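Local coordinates for protein 432aa long hypothetical deoxyribodipyrimidine photolyase (Sulfolobus tokodaii, PDB 2E0I) that probably repairs cyclobutane pyrimidine dimers in DNA using light, and carries two FAD molecules, one of them a likely light-harvesting cofactor, at residues V29-I34 with G160-T165. Sequence-based numbering, arbitrary orientation.
With FAD (flavin-adenine dinucleotide), chain F.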
ATOM      1  N   VAL A  29       1.033  -1.725 -30.360  1.00 32.30           N
ATOM      2  CA  VAL A  29       0.605  -2.073 -29.023  1.00 29.04           C
ATOM      3  C   VAL A  29      -0.486  -1.117 -28.558  1.00 27.89           C
ATOM      4  O   VAL A  29      -0.305   0.104 -28.546  1.00 27.66           O
ATOM      5  CB  VAL A  29       1.775  -2.015 -28.026  1.00 28.36           C
ATOM      6  CG1 VAL A  29       1.257  -2.151 -26.607  1.00 27.69           C
ATOM      7  CG2 VAL A  29       2.763  -3.112 -28.328  1.00 27.81           C
ATOM      8  N   ILE A  30      -1.626  -1.673 -28.178  1.00 26.05           N
ATOM      9  CA  ILE A  30      -2.721  -0.851 -27.699  1.00 25.60           C
ATOM     10  C   ILE A  30      -2.695  -0.806 -26.171  1.00 23.73           C
ATOM     11  O   ILE A  30      -2.892  -1.825 -25.507  1.00 22.93           O
ATOM     12  CB  ILE A  30      -4.076  -1.403 -28.174  1.00 26.95           C
ATOM     13  CG1 ILE A  30      -4.102  -1.448 -29.703  1.00 27.93           C
ATOM     14  CG2 ILE A  30      -5.199  -0.526 -27.661  1.00 26.38           C
ATOM     15  CD1 ILE A  30      -5.392  -1.955 -30.279  1.00 29.00           C
ATOM     16  N   PRO A  31      -2.435   0.379 -25.595  1.00 22.45           N
ATOM     17  CA  PRO A  31      -2.386   0.536 -24.136  1.00 21.62           C
ATOM     18  C   PRO A  31      -3.794   0.519 -23.550  1.00 20.79           C
ATOM     19  O   PRO A  31      -4.630   1.357 -23.876  1.00 20.48           O
ATOM     20  CB  PRO A  31      -1.672   1.871 -23.959  1.00 21.76           C
ATOM     21  CG  PRO A  31      -2.140   2.652 -25.158  1.00 22.46           C
ATOM     22  CD  PRO A  31      -2.107   1.644 -26.283  1.00 22.36           C
ATOM     23  N   VAL A  32      -4.044  -0.440 -22.671  1.00 19.64           N
ATOM     24  CA  VAL A  32      -5.363  -0.601 -22.086  1.00 18.78           C
ATOM     25  C   VAL A  32      -5.411  -0.564 -20.570  1.00 18.88           C
ATOM     26  O   VAL A  32      -4.469  -0.970 -19.902  1.00 20.06           O
ATOM     27  CB  VAL A  32      -5.968  -1.963 -22.539  1.00 19.04           C
ATOM     28  CG1 VAL A  32      -7.121  -2.374 -21.642  1.00 18.31           C
ATOM     29  CG2 VAL A  32      -6.430  -1.874 -23.979  1.00 19.44           C
ATOM     30  N   PHE A  33      -6.510  -0.041 -20.037  1.00 18.54           N
ATOM     31  CA  PHE A  33      -6.750  -0.053 -18.595  1.00 18.09           C
ATOM     32  C   PHE A  33      -8.212  -0.456 -18.424  1.00 19.32           C
ATOM     33  O   PHE A  33      -9.100   0.125 -19.049  1.00 20.41           O
ATOM     34  CB  PHE A  33      -6.532   1.287 -17.913  1.00 15.16           C
ATOM     35  CG  PHE A  33      -6.875   1.253 -16.454  1.00 14.32           C
ATOM     36  CD1 PHE A  33      -8.142   1.647 -16.008  1.00 14.25           C
ATOM     37  CD2 PHE A  33      -5.963   0.753 -15.523  1.00 13.56           C
ATOM     38  CE1 PHE A  33      -8.506   1.544 -14.646  1.00 12.63           C
ATOM     39  CE2 PHE A  33      -6.309   0.642 -14.158  1.00 13.99           C
ATOM     40  CZ  PHE A  33      -7.585   1.038 -13.720  1.00 13.59           C
ATOM     41  N   ILE A  34      -8.454  -1.462 -17.591  1.00 18.03           N
ATOM     42  CA  ILE A  34      -9.796  -1.949 -17.371  1.00 17.47           C
ATOM     43  C   ILE A  34     -10.314  -1.575 -15.996  1.00 18.15           C
ATOM     44  O   ILE A  34      -9.742  -1.980 -14.978  1.00 17.37           O
ATOM     45  CB  ILE A  34      -9.839  -3.482 -17.507  1.00 18.49           C
ATOM     46  CG1 ILE A  34      -9.405  -3.887 -18.918  1.00 17.28           C
ATOM     47  CG2 ILE A  34     -11.236  -3.998 -17.182  1.00 18.10           C
ATOM     48  CD1 ILE A  34      -9.272  -5.369 -19.108  1.00 13.57           C
ATOM     49  N   GLY A 160       8.887   1.280 -29.503  1.00 42.99           N
ATOM     50  CA  GLY A 160       7.881   0.510 -30.219  1.00 41.44           C
ATOM     51  C   GLY A 160       6.822   1.422 -30.816  1.00 41.90           C
ATOM     52  O   GLY A 160       7.095   2.588 -31.108  1.00 42.60           O
ATOM     53  N   SER A 161       5.611   0.908 -31.010  1.00 41.34           N
ATOM     54  CA  SER A 161       4.540   1.725 -31.573  1.00 41.31           C
ATOM     55  C   SER A 161       3.234   1.560 -30.827  1.00 40.55           C
ATOM     56  O   SER A 161       2.723   0.451 -30.683  1.00 40.27           O
ATOM     57  CB  SER A 161       4.307   1.388 -33.051  1.00 42.04           C
ATOM     58  OG  SER A 161       5.252   2.035 -33.884  1.00 45.75           O
ATOM     59  N   PHE A 162       2.684   2.670 -30.362  1.00 39.18           N
ATOM     60  CA  PHE A 162       1.423   2.625 -29.648  1.00 38.57           C
ATOM     61  C   PHE A 162       0.244   2.890 -30.584  1.00 39.45           C
ATOM     62  O   PHE A 162       0.188   3.927 -31.254  1.00 40.58           O
ATOM     63  CB  PHE A 162       1.421   3.658 -28.520  1.00 36.42           C
ATOM     64  CG  PHE A 162       2.234   3.258 -27.322  1.00 33.24           C
ATOM     65  CD1 PHE A 162       1.757   2.307 -26.427  1.00 32.26           C
ATOM     66  CD2 PHE A 162       3.463   3.851 -27.076  1.00 32.11           C
ATOM     67  CE1 PHE A 162       2.494   1.955 -25.299  1.00 31.47           C
ATOM     68  CE2 PHE A 162       4.211   3.508 -25.952  1.00 31.75           C
ATOM     69  CZ  PHE A 162       3.725   2.557 -25.059  1.00 31.11           C
ATOM     70  N   ASP A 163      -0.695   1.949 -30.624  1.00 39.77           N
ATOM     71  CA  ASP A 163      -1.887   2.097 -31.447  1.00 40.39           C
ATOM     72  C   ASP A 163      -3.104   2.415 -30.558  1.00 40.22           C
ATOM     73  O   ASP A 163      -2.995   2.482 -29.333  1.00 39.74           O
ATOM     74  CB  ASP A 163      -2.124   0.824 -32.257  1.00 41.79           C
ATOM     75  CG  ASP A 163      -3.190   1.003 -33.322  1.00 45.12           C
ATOM     76  OD1 ASP A 163      -3.215   2.088 -33.958  1.00 46.35           O
ATOM     77  OD2 ASP A 163      -3.990   0.057 -33.527  1.00 45.68           O
ATOM     78  N   VAL A 164      -4.262   2.613 -31.175  1.00 40.20           N
ATOM     79  CA  VAL A 164      -5.474   2.948 -30.439  1.00 40.11           C
ATOM     80  C   VAL A 164      -6.672   2.174 -30.962  1.00 41.72           C
ATOM     81  O   VAL A 164      -6.638   1.638 -32.063  1.00 43.04           O
ATOM     82  CB  VAL A 164      -5.774   4.456 -30.565  1.00 38.53           C
ATOM     83  CG1 VAL A 164      -7.128   4.789 -29.979  1.00 37.35           C
ATOM     84  CG2 VAL A 164      -4.680   5.248 -29.874  1.00 38.92           C
ATOM     85  N   THR A 165      -7.722   2.100 -30.155  1.00 43.36           N
ATOM     86  CA  THR A 165      -8.950   1.433 -30.553  1.00 45.01           C
ATOM     87  C   THR A 165     -10.021   2.490 -30.454  1.00 46.30           C
ATOM     88  O   THR A 165     -10.336   2.957 -29.366  1.00 46.54           O
ATOM     89  CB  THR A 165      -9.327   0.287 -29.613  1.00 45.31           C
ATOM     90  OG1 THR A 165      -8.398  -0.786 -29.777  1.00 46.72           O
ATOM     91  CG2 THR A 165     -10.724  -0.215 -29.928  1.00 43.98           C
TER
HETATM   92  PA  FAD F1200      -7.492  -4.701  -4.822  1.00 21.98           P
HETATM   93  O1A FAD F1200      -6.852  -4.504  -3.502  1.00 22.65           O
HETATM   94  O2A FAD F1200      -8.359  -3.712  -5.498  1.00 24.57           O
HETATM   95  O5B FAD F1200      -8.654  -5.693  -4.312  1.00 22.17           O
HETATM   96  C5B FAD F1200      -9.432  -6.444  -5.252  1.00 20.17           C
HETATM   97  C4B FAD F1200     -10.386  -7.415  -4.550  1.00 19.33           C
HETATM   98  O4B FAD F1200      -9.717  -7.939  -3.386  1.00 18.56           O
HETATM   99  C3B FAD F1200     -11.634  -6.700  -4.027  1.00 19.95           C
HETATM  100  O3B FAD F1200     -12.696  -7.646  -3.869  1.00 20.30           O
HETATM  101  C2B FAD F1200     -11.142  -6.218  -2.663  1.00 21.13           C
HETATM  102  O2B FAD F1200     -12.265  -6.002  -1.804  1.00 23.62           O
HETATM  103  C1B FAD F1200     -10.401  -7.476  -2.208  1.00 19.77           C
HETATM  104  N9A FAD F1200      -9.453  -7.189  -1.104  1.00 19.25           N
HETATM  105  C8A FAD F1200      -8.516  -6.241  -1.104  1.00 19.90           C
HETATM  106  N7A FAD F1200      -7.815  -6.294   0.025  1.00 18.28           N
HETATM  107  C5A FAD F1200      -8.306  -7.288   0.757  1.00 17.91           C
HETATM  108  C6A FAD F1200      -7.980  -7.836   1.992  1.00 19.77           C
HETATM  109  N6A FAD F1200      -7.003  -7.310   2.724  1.00 21.00           N
HETATM  110  N1A FAD F1200      -8.681  -8.884   2.448  1.00 21.60           N
HETATM  111  C2A FAD F1200      -9.678  -9.395   1.745  1.00 20.32           C
HETATM  112  N3A FAD F1200     -10.015  -8.896   0.568  1.00 18.71           N
HETATM  113  C4A FAD F1200      -9.354  -7.854   0.044  1.00 18.14           C
HETATM  114  N1  FAD F1200      -6.544  -2.106 -11.164  1.00 17.40           N
HETATM  115  C2  FAD F1200      -7.246  -2.301 -12.360  1.00 17.83           C
HETATM  116  O2  FAD F1200      -6.714  -2.894 -13.297  1.00 20.05           O
HETATM  117  N3  FAD F1200      -8.571  -1.860 -12.463  1.00 18.54           N
HETATM  118  C4  FAD F1200      -9.193  -1.238 -11.372  1.00 21.23           C
HETATM  119  O4  FAD F1200     -10.356  -0.846 -11.471  1.00 21.89           O
HETATM  120  C4X FAD F1200      -8.498  -1.063 -10.180  1.00 20.40           C
HETATM  121  N5  FAD F1200      -9.137  -0.504  -9.064  1.00 17.28           N
HETATM  122  C5X FAD F1200      -8.445  -0.349  -7.856  1.00 18.33           C
HETATM  123  C6  FAD F1200      -9.114   0.123  -6.731  1.00 18.96           C
HETATM  124  C7  FAD F1200      -8.464   0.193  -5.502  1.00 18.08           C
HETATM  125  C7M FAD F1200      -9.225   0.711  -4.279  1.00 17.77           C
HETATM  126  C8  FAD F1200      -7.135  -0.208  -5.404  1.00 17.93           C
HETATM  127  C8M FAD F1200      -6.391  -0.146  -4.069  1.00 19.79           C
HETATM  128  C9  FAD F1200      -6.464  -0.674  -6.532  1.00 17.74           C
HETATM  129  C9A FAD F1200      -7.113  -0.746  -7.762  1.00 18.29           C
HETATM  130  N10 FAD F1200      -6.462  -1.265  -8.893  1.00 17.77           N
HETATM  131  C10 FAD F1200      -7.177  -1.490 -10.077  1.00 18.97           C
HETATM  132  C1' FAD F1200      -5.036  -1.662  -8.828  1.00 19.57           C
HETATM  133  C2' FAD F1200      -4.832  -3.058  -8.239  1.00 21.97           C
HETATM  134  O2' FAD F1200      -3.913  -2.984  -7.144  1.00 19.04           O
HETATM  135  C3' FAD F1200      -4.311  -4.022  -9.309  1.00 21.46           C
HETATM  136  O3' FAD F1200      -5.296  -4.173 -10.336  1.00 20.81           O
HETATM  137  C4' FAD F1200      -3.994  -5.391  -8.701  1.00 20.74           C
HETATM  138  O4' FAD F1200      -3.311  -6.187  -9.674  1.00 16.59           O
HETATM  139  C5' FAD F1200      -5.275  -6.104  -8.262  1.00 20.68           C
HETATM  140  O5' FAD F1200      -5.053  -6.918  -7.107  1.00 21.30           O
HETATM  141  P   FAD F1200      -5.310  -6.312  -5.638  1.00 20.23           P
HETATM  142  O1P FAD F1200      -5.235  -7.442  -4.685  1.00 23.29           O
HETATM  143  O2P FAD F1200      -4.431  -5.142  -5.418  1.00 18.51           O
HETATM  144  O3P FAD F1200      -6.847  -5.847  -5.754  1.00 22.16           O
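Val-29 O accepts the backbone N-H of Asp-163 at 2.8 Å, and the same oxygen also meets Phe-162 CA in a CA-H...O contact. In the other direction Val-29 N donates to Ser-161 O at 2.8 Å. Val-29 thus bonds to the residues on either side of Phe-162, the pattern of a parallel bridge, and it is a single one, with the two CA atoms of Val-29 and Phe-162 4.8 Å apart.

Strand 28-35 belongs to the five-stranded parallel sheet of the N-terminal alpha/beta domain of photolyases, between strands 2-7 and 73-76; the loop segment 160-165 joins it near its start, and Thr-165 N reaches Asn-73 of the neighbouring strand. Toward the far end of strand 28-35, Ile-34 O accepts the N3-H of FAD at 2.8 Å, almost straight at 168°, while Phe-33 CZ also nears N3.

The side chains of Ile-30 and Asp-163 run side by side, Ile-30 CG1 3.9 Å from Asp-163 CB. With CG1 anti to the carbonyl carbon (chi1 -59°) and an extended chi2, Ile-30 carries CD1 to Thr-165 OG1, 3.3 Å away, the two side chains crossing at about a right angle. An alanine at Ile-30 would probably open a gap beside Asp-163 CB and Thr-165 OG1. Asp-163 OD1 is salt-bridged to Arg-28, which is likely to steady its carboxylate. Pro-31 CD lies at the edge of the Phe-162 ring, 3.9 Å from Phe-162 CD1, and both side chains also touch Leu-65 of helix 48-66.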